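Local coordinates for protein mandelate racemase/muconate lactonizing enzyme (Roseovarius nubinhibens, PDB 2QDD) that is of unknown function but, as a magnesium-binding enolase superfamily member, probably abstracts a proton alpha to a carboxylate of an unidentified substrate, at residues W49-P54 with T299-T304; F11-P16 with S35-I40. One frame throughout, in Å; residues are numbered along the deposited sequence.

Contact 1: residues W49-P54 with T299-T304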
loop_
_atom_site.group_PDB
_atom_site.type_symbol
_atom_site.label_atom_id
_atom_site.label_comp_id
_atom_site.label_asym_id
_atom_site.label_seq_id
_atom_site.Cartn_x
_atom_site.Cartn_y
_atom_site.Cartn_z
ATOM N N TRP A 49 -4.350 -46.518 11.839
ATOM C CA TRP A 49 -5.355 -46.356 10.793
ATOM C C TRP A 49 -5.600 -44.897 10.416
ATOM O O TRP A 49 -5.637 -44.020 11.283
ATOM C CB TRP A 49 -6.666 -47.019 11.198
ATOM C CG TRP A 49 -6.583 -48.517 11.256
ATOM C CD1 TRP A 49 -6.085 -49.273 12.283
ATOM C CD2 TRP A 49 -7.015 -49.442 10.249
ATOM N NE1 TRP A 49 -6.182 -50.607 11.977
ATOM C CE2 TRP A 49 -6.752 -50.741 10.738
ATOM C CE3 TRP A 49 -7.608 -49.300 8.988
ATOM C CZ2 TRP A 49 -7.062 -51.894 10.008
ATOM C CZ3 TRP A 49 -7.912 -50.448 8.260
ATOM C CH2 TRP A 49 -7.638 -51.726 8.774
ATOM N N GLY A 50 -5.753 -44.654 9.115
ATOM C CA GLY A 50 -6.219 -43.365 8.601
ATOM C C GLY A 50 -7.372 -43.495 7.619
ATOM O O GLY A 50 -7.545 -44.543 6.993
ATOM N N GLU A 51 -8.162 -42.426 7.493
ATOM C CA GLU A 51 -9.243 -42.343 6.516
ATOM C C GLU A 51 -9.124 -41.106 5.626
ATOM O O GLU A 51 -8.945 -39.992 6.117
ATOM C CB GLU A 51 -10.606 -42.333 7.215
ATOM C CG GLU A 51 -11.792 -42.303 6.239
ATOM C CD GLU A 51 -13.138 -42.273 6.928
ATOM O OE1 GLU A 51 -13.173 -42.197 8.175
ATOM O OE2 GLU A 51 -14.164 -42.320 6.215
ATOM N N GLY A 52 -9.239 -41.305 4.318
ATOM C CA GLY A 52 -9.492 -40.201 3.400
ATOM C C GLY A 52 -10.810 -40.384 2.675
ATOM O O GLY A 52 -10.974 -41.322 1.888
ATOM N N CYS A 53 -11.754 -39.494 2.942
ATOM C CA CYS A 53 -13.037 -39.536 2.261
ATOM C C CYS A 53 -13.489 -38.163 1.737
ATOM O O CYS A 53 -14.122 -37.396 2.466
ATOM C CB CYS A 53 -14.097 -40.172 3.156
ATOM S SG CYS A 53 -15.685 -40.357 2.355
ATOM N N PRO A 54 -13.150 -37.850 0.469
ATOM C CA PRO A 54 -13.614 -36.639 -0.218
ATOM C C PRO A 54 -15.130 -36.574 -0.349
ATOM O O PRO A 54 -15.781 -37.609 -0.497
ATOM C CB PRO A 54 -12.969 -36.761 -1.605
ATOM C CG PRO A 54 -11.779 -37.642 -1.397
ATOM C CD PRO A 54 -12.249 -38.645 -0.391
ATOM N N THR A 299 -16.432 -41.465 7.678
ATOM C CA THR A 299 -16.862 -42.213 8.848
ATOM C C THR A 299 -16.367 -41.550 10.125
ATOM O O THR A 299 -15.633 -40.555 10.079
ATOM C CB THR A 299 -16.372 -43.681 8.821
ATOM O OG1 THR A 299 -14.975 -43.731 9.138
ATOM C CG2 THR A 299 -16.613 -44.328 7.467
ATOM N N ALA A 300 -16.753 -42.136 11.259
ATOM C CA ALA A 300 -16.308 -41.698 12.578
ATOM C C ALA A 300 -14.795 -41.803 12.793
ATOM O O ALA A 300 -14.281 -41.288 13.779
ATOM C CB ALA A 300 -17.068 -42.452 13.674
ATOM N N LEU A 301 -14.090 -42.457 11.869
ATOM C CA LEU A 301 -12.633 -42.532 11.916
ATOM C C LEU A 301 -11.965 -41.174 11.610
ATOM O O LEU A 301 -11.199 -40.662 12.430
ATOM C CB LEU A 301 -12.104 -43.655 11.005
ATOM C CG LEU A 301 -10.601 -43.978 11.016
ATOM C CD1 LEU A 301 -10.082 -44.208 12.399
ATOM C CD2 LEU A 301 -10.238 -45.153 10.153
ATOM N N ALA A 302 -12.277 -40.600 10.448
ATOM C CA ALA A 302 -11.914 -39.212 10.119
ATOM C C ALA A 302 -12.479 -38.168 11.095
ATOM O O ALA A 302 -11.774 -37.232 11.473
ATOM C CB ALA A 302 -12.328 -38.877 8.683
ATOM N N ASP A 303 -13.740 -38.342 11.497
ATOM C CA ASP A 303 -14.410 -37.450 12.449
ATOM C C ASP A 303 -13.717 -37.365 13.805
ATOM O O ASP A 303 -13.673 -36.294 14.405
ATOM C CB ASP A 303 -15.860 -37.875 12.651
ATOM C CG ASP A 303 -16.727 -37.574 11.453
ATOM O OD1 ASP A 303 -16.413 -36.619 10.707
ATOM O OD2 ASP A 303 -17.731 -38.294 11.255
ATOM N N THR A 304 -13.172 -38.493 14.263
ATOM C CA THR A 304 -12.455 -38.587 15.539
ATOM C C THR A 304 -11.103 -37.904 15.477
ATOM O O THR A 304 -10.717 -37.210 16.420
ATOM C CB THR A 304 -12.278 -40.062 15.967
ATOM O OG1 THR A 304 -13.569 -40.671 16.064
ATOM C CG2 THR A 304 -11.576 -40.186 17.305
#
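The Glu-51 carboxylate is the flat group at the centre of this contact, and its two oxygens are met differently. Glu-51 OE1 takes two donors from above the carboxylate plane. Ala-302 N approaches Glu-51 OE1 to 2.9 Å, and Thr-299 OG1 comes within 2.6 Å of the same Glu-51 OE1. Glu-51 OE2 uses its syn lone pair for Thr-299 N, 2.8 Å away along an almost straight bond (175°). Ser-35 OG adds a further hydrogen bond to Glu-51 OE2, so the buried group is held at both oxygens. CG stands anti to the backbone N (chi1 -178°) and the chain beyond it is extended, which carries the carboxylate from strand 47-52 of the N-terminal domain to the first turn of helix 300-311 in the barrel domain. Here Thr-299 is the N-cap, its OG1 accepting from Leu-301 N at 3.1 Å. A negative charge at this helix N-terminus would probably be stabilised by the helix dipole. A glutamine here, with an NH2 in place of one oxygen, would probably weaken the hold on the helix start, since the NH2 would face the N-H of Ala-302 or of Thr-299. Alongside, Leu-301 CD2 packs 4.2 Å from Trp-49 CB.

Contact 2: residues F11-P16 with S35-I40; sequences FHLDLP and STYLRI
Strands 5-22 and 29-42 form an antiparallel beta hairpin in the N-terminal domain, and the side chain of Leu-13 runs across it. Its CB lies level with that of Ser-35, its hydrogen-bonded partner, 3.9 Å away. CG, anti to the carbonyl carbon (chi1 -79°), turns the two methyls onto Tyr-37. CD1 sits 3.7 Å from Tyr-37 CD2 and also close to CG and CB of that residue, while CD2 reaches further out along the ring. There it makes a CH-pi contact over one face, 4.1 Å from the ring centroid and offset toward the rim. The hydroxyl of this tyrosine bonds to Thr-299 OG1, so the ring is held at its tip by a hydrogen bond and covered on one face by Leu-13. Leu-15 CD1 meets Ser-35 CB from the same side of the sheet.

Two pairs of backbone bonds join the strands. Leu-13 and Ser-35 exchange near-straight bonds, both in the carbonyl planes. The Phe-11 and Tyr-37 pair is uneven: Phe-11 N gives a short bond to Tyr-37 O, whereas the return bond from Tyr-37 N to Phe-11 O is 3.2 Å long, its donor 43° above the carbonyl plane of Phe-11. Further along, the Phe-11 ring stands nearly perpendicular (84°) to the Arg-39 guanidinium, with CZ over one face of that group, 4.1 Å from NH1.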
loop_
_atom_site.group_PDB
_atom_site.type_symbol
_atom_site.label_atom_id
_atom_site.label_comp_id
_atom_site.label_asym_id
_atom_site.label_seq_id
_atom_site.Cartn_x
_atom_site.Cartn_y
_atom_site.Cartn_z
ATOM N N PHE A 11 -8.025 -50.104 1.839
ATOM C CA PHE A 11 -9.381 -50.634 1.753
ATOM C C PHE A 11 -10.266 -49.593 1.092
ATOM O O PHE A 11 -9.983 -48.401 1.162
ATOM C CB PHE A 11 -9.931 -50.947 3.152
ATOM C CG PHE A 11 -9.159 -52.007 3.892
ATOM C CD1 PHE A 11 -9.575 -53.333 3.860
ATOM C CD2 PHE A 11 -8.023 -51.681 4.628
ATOM C CE1 PHE A 11 -8.864 -54.318 4.542
ATOM C CE2 PHE A 11 -7.306 -52.659 5.308
ATOM C CZ PHE A 11 -7.729 -53.979 5.267
ATOM N N HIS A 12 -11.340 -50.044 0.454
ATOM C CA HIS A 12 -12.300 -49.137 -0.165
ATOM C C HIS A 12 -13.709 -49.378 0.382
ATOM O O HIS A 12 -14.179 -50.512 0.452
ATOM C CB HIS A 12 -12.249 -49.250 -1.698
ATOM C CG HIS A 12 -13.463 -48.708 -2.389
ATOM N ND1 HIS A 12 -14.313 -49.501 -3.128
ATOM C CD2 HIS A 12 -13.979 -47.458 -2.438
ATOM C CE1 HIS A 12 -15.296 -48.762 -3.608
ATOM N NE2 HIS A 12 -15.119 -47.518 -3.203
ATOM N N LEU A 13 -14.368 -48.296 0.772
ATOM C CA LEU A 13 -15.648 -48.365 1.453
ATOM C C LEU A 13 -16.674 -47.609 0.621
ATOM O O LEU A 13 -16.442 -46.465 0.230
ATOM C CB LEU A 13 -15.539 -47.753 2.856
ATOM C CG LEU A 13 -14.909 -48.557 4.009
ATOM C CD1 LEU A 13 -13.380 -48.599 3.956
ATOM C CD2 LEU A 13 -15.356 -47.999 5.344
ATOM N N ASP A 14 -17.794 -48.265 0.338
ATOM C CA ASP A 14 -18.928 -47.641 -0.330
ATOM C C ASP A 14 -19.934 -47.218 0.735
ATOM O O ASP A 14 -20.570 -48.065 1.367
ATOM C CB ASP A 14 -19.572 -48.648 -1.289
ATOM C CG ASP A 14 -20.255 -47.986 -2.469
ATOM O OD1 ASP A 14 -21.209 -47.207 -2.256
ATOM O OD2 ASP A 14 -19.843 -48.262 -3.617
ATOM N N LEU A 15 -20.067 -45.911 0.946
ATOM C CA LEU A 15 -20.857 -45.401 2.065
ATOM C C LEU A 15 -22.074 -44.628 1.580
ATOM O O LEU A 15 -21.945 -43.471 1.177
ATOM C CB LEU A 15 -20.020 -44.499 2.968
ATOM C CG LEU A 15 -18.702 -44.974 3.565
ATOM C CD1 LEU A 15 -17.984 -43.752 4.082
ATOM C CD2 LEU A 15 -18.944 -45.973 4.691
ATOM N N PRO A 16 -23.262 -45.256 1.628
ATOM C CA PRO A 16 -24.471 -44.557 1.199
ATOM C C PRO A 16 -24.821 -43.417 2.149
ATOM O O PRO A 16 -24.633 -43.537 3.363
ATOM C CB PRO A 16 -25.547 -45.648 1.236
ATOM C CG PRO A 16 -25.038 -46.652 2.211
ATOM C CD PRO A 16 -23.544 -46.630 2.085
ATOM N N SER A 35 -14.888 -43.788 0.298
ATOM C CA SER A 35 -13.933 -43.671 1.388
ATOM C C SER A 35 -12.770 -44.632 1.217
ATOM O O SER A 35 -12.942 -45.759 0.763
ATOM C CB SER A 35 -14.617 -43.926 2.728
ATOM O OG SER A 35 -13.730 -43.676 3.799
ATOM N N THR A 36 -11.586 -44.168 1.591
ATOM C CA THR A 36 -10.407 -45.006 1.663
ATOM C C THR A 36 -9.995 -45.124 3.125
ATOM O O THR A 36 -9.780 -44.112 3.794
ATOM C CB THR A 36 -9.257 -44.393 0.835
ATOM O OG1 THR A 36 -9.677 -44.249 -0.526
ATOM C CG2 THR A 36 -8.024 -45.270 0.875
ATOM N N TYR A 37 -9.915 -46.361 3.616
ATOM C CA TYR A 37 -9.193 -46.677 4.855
ATOM C C TYR A 37 -7.779 -47.141 4.533
ATOM O O TYR A 37 -7.564 -47.920 3.607
ATOM C CB TYR A 37 -9.904 -47.780 5.641
ATOM C CG TYR A 37 -11.003 -47.324 6.581
ATOM C CD1 TYR A 37 -11.276 -48.039 7.748
ATOM C CD2 TYR A 37 -11.780 -46.193 6.305
ATOM C CE1 TYR A 37 -12.288 -47.643 8.615
ATOM C CE2 TYR A 37 -12.792 -45.787 7.168
ATOM C CZ TYR A 37 -13.040 -46.516 8.322
ATOM O OH TYR A 37 -14.041 -46.122 9.181
ATOM N N LEU A 38 -6.820 -46.661 5.314
ATOM C CA LEU A 38 -5.442 -47.089 5.183
ATOM C C LEU A 38 -4.951 -47.672 6.504
ATOM O O LEU A 38 -5.157 -47.080 7.563
ATOM C CB LEU A 38 -4.566 -45.919 4.736
ATOM C CG LEU A 38 -3.048 -46.114 4.724
ATOM C CD1 LEU A 38 -2.570 -46.995 3.570
ATOM C CD2 LEU A 38 -2.383 -44.771 4.676
ATOM N N ARG A 39 -4.320 -48.842 6.429
ATOM C CA ARG A 39 -3.688 -49.468 7.587
ATOM C C ARG A 39 -2.184 -49.433 7.393
ATOM O O ARG A 39 -1.684 -49.882 6.365
ATOM C CB ARG A 39 -4.163 -50.921 7.748
ATOM C CG ARG A 39 -3.432 -51.690 8.847
ATOM C CD ARG A 39 -3.938 -53.111 9.008
ATOM N NE ARG A 39 -3.560 -53.974 7.894
ATOM C CZ ARG A 39 -4.225 -55.068 7.529
ATOM N NH1 ARG A 39 -5.317 -55.445 8.189
ATOM N NH2 ARG A 39 -3.796 -55.785 6.496
ATOM N N ILE A 40 -1.475 -48.891 8.377
ATOM C CA ILE A 40 -0.015 -48.901 8.376
ATOM C C ILE A 40 0.501 -49.857 9.449
ATOM O O ILE A 40 0.271 -49.644 10.646
ATOM C CB ILE A 40 0.588 -47.482 8.617
ATOM C CG1 ILE A 40 0.063 -46.480 7.578
ATOM C CG2 ILE A 40 2.111 -47.544 8.615
ATOM C CD1 ILE A 40 0.864 -45.185 7.491
#

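Overall arrangement
Both segments of contact 2 precede those of contact 1 in the chain, and the centres of the two contacts lie about 9 Å apart. Both reach the antiparallel sheet of the N-terminal domain, where strand 29-42 lies between strands 5-22 and 47-52: contact 2 pairs the first two strands, and contact 1 takes strand 47-52, at one edge of the sheet within this chain, across to helix 300-311 of the C-terminal barrel domain. The two touch directly. Gly-50 O and Leu-38 N are 2.8 Å apart, a backbone hydrogen bond between neighbouring strands, and Trp-49 CZ2 packs 3.5 Å from Arg-39 CD. The two contacts thus connect the N-terminal sheet with a helix of the barrel domain, away from the magnesium-binding residues.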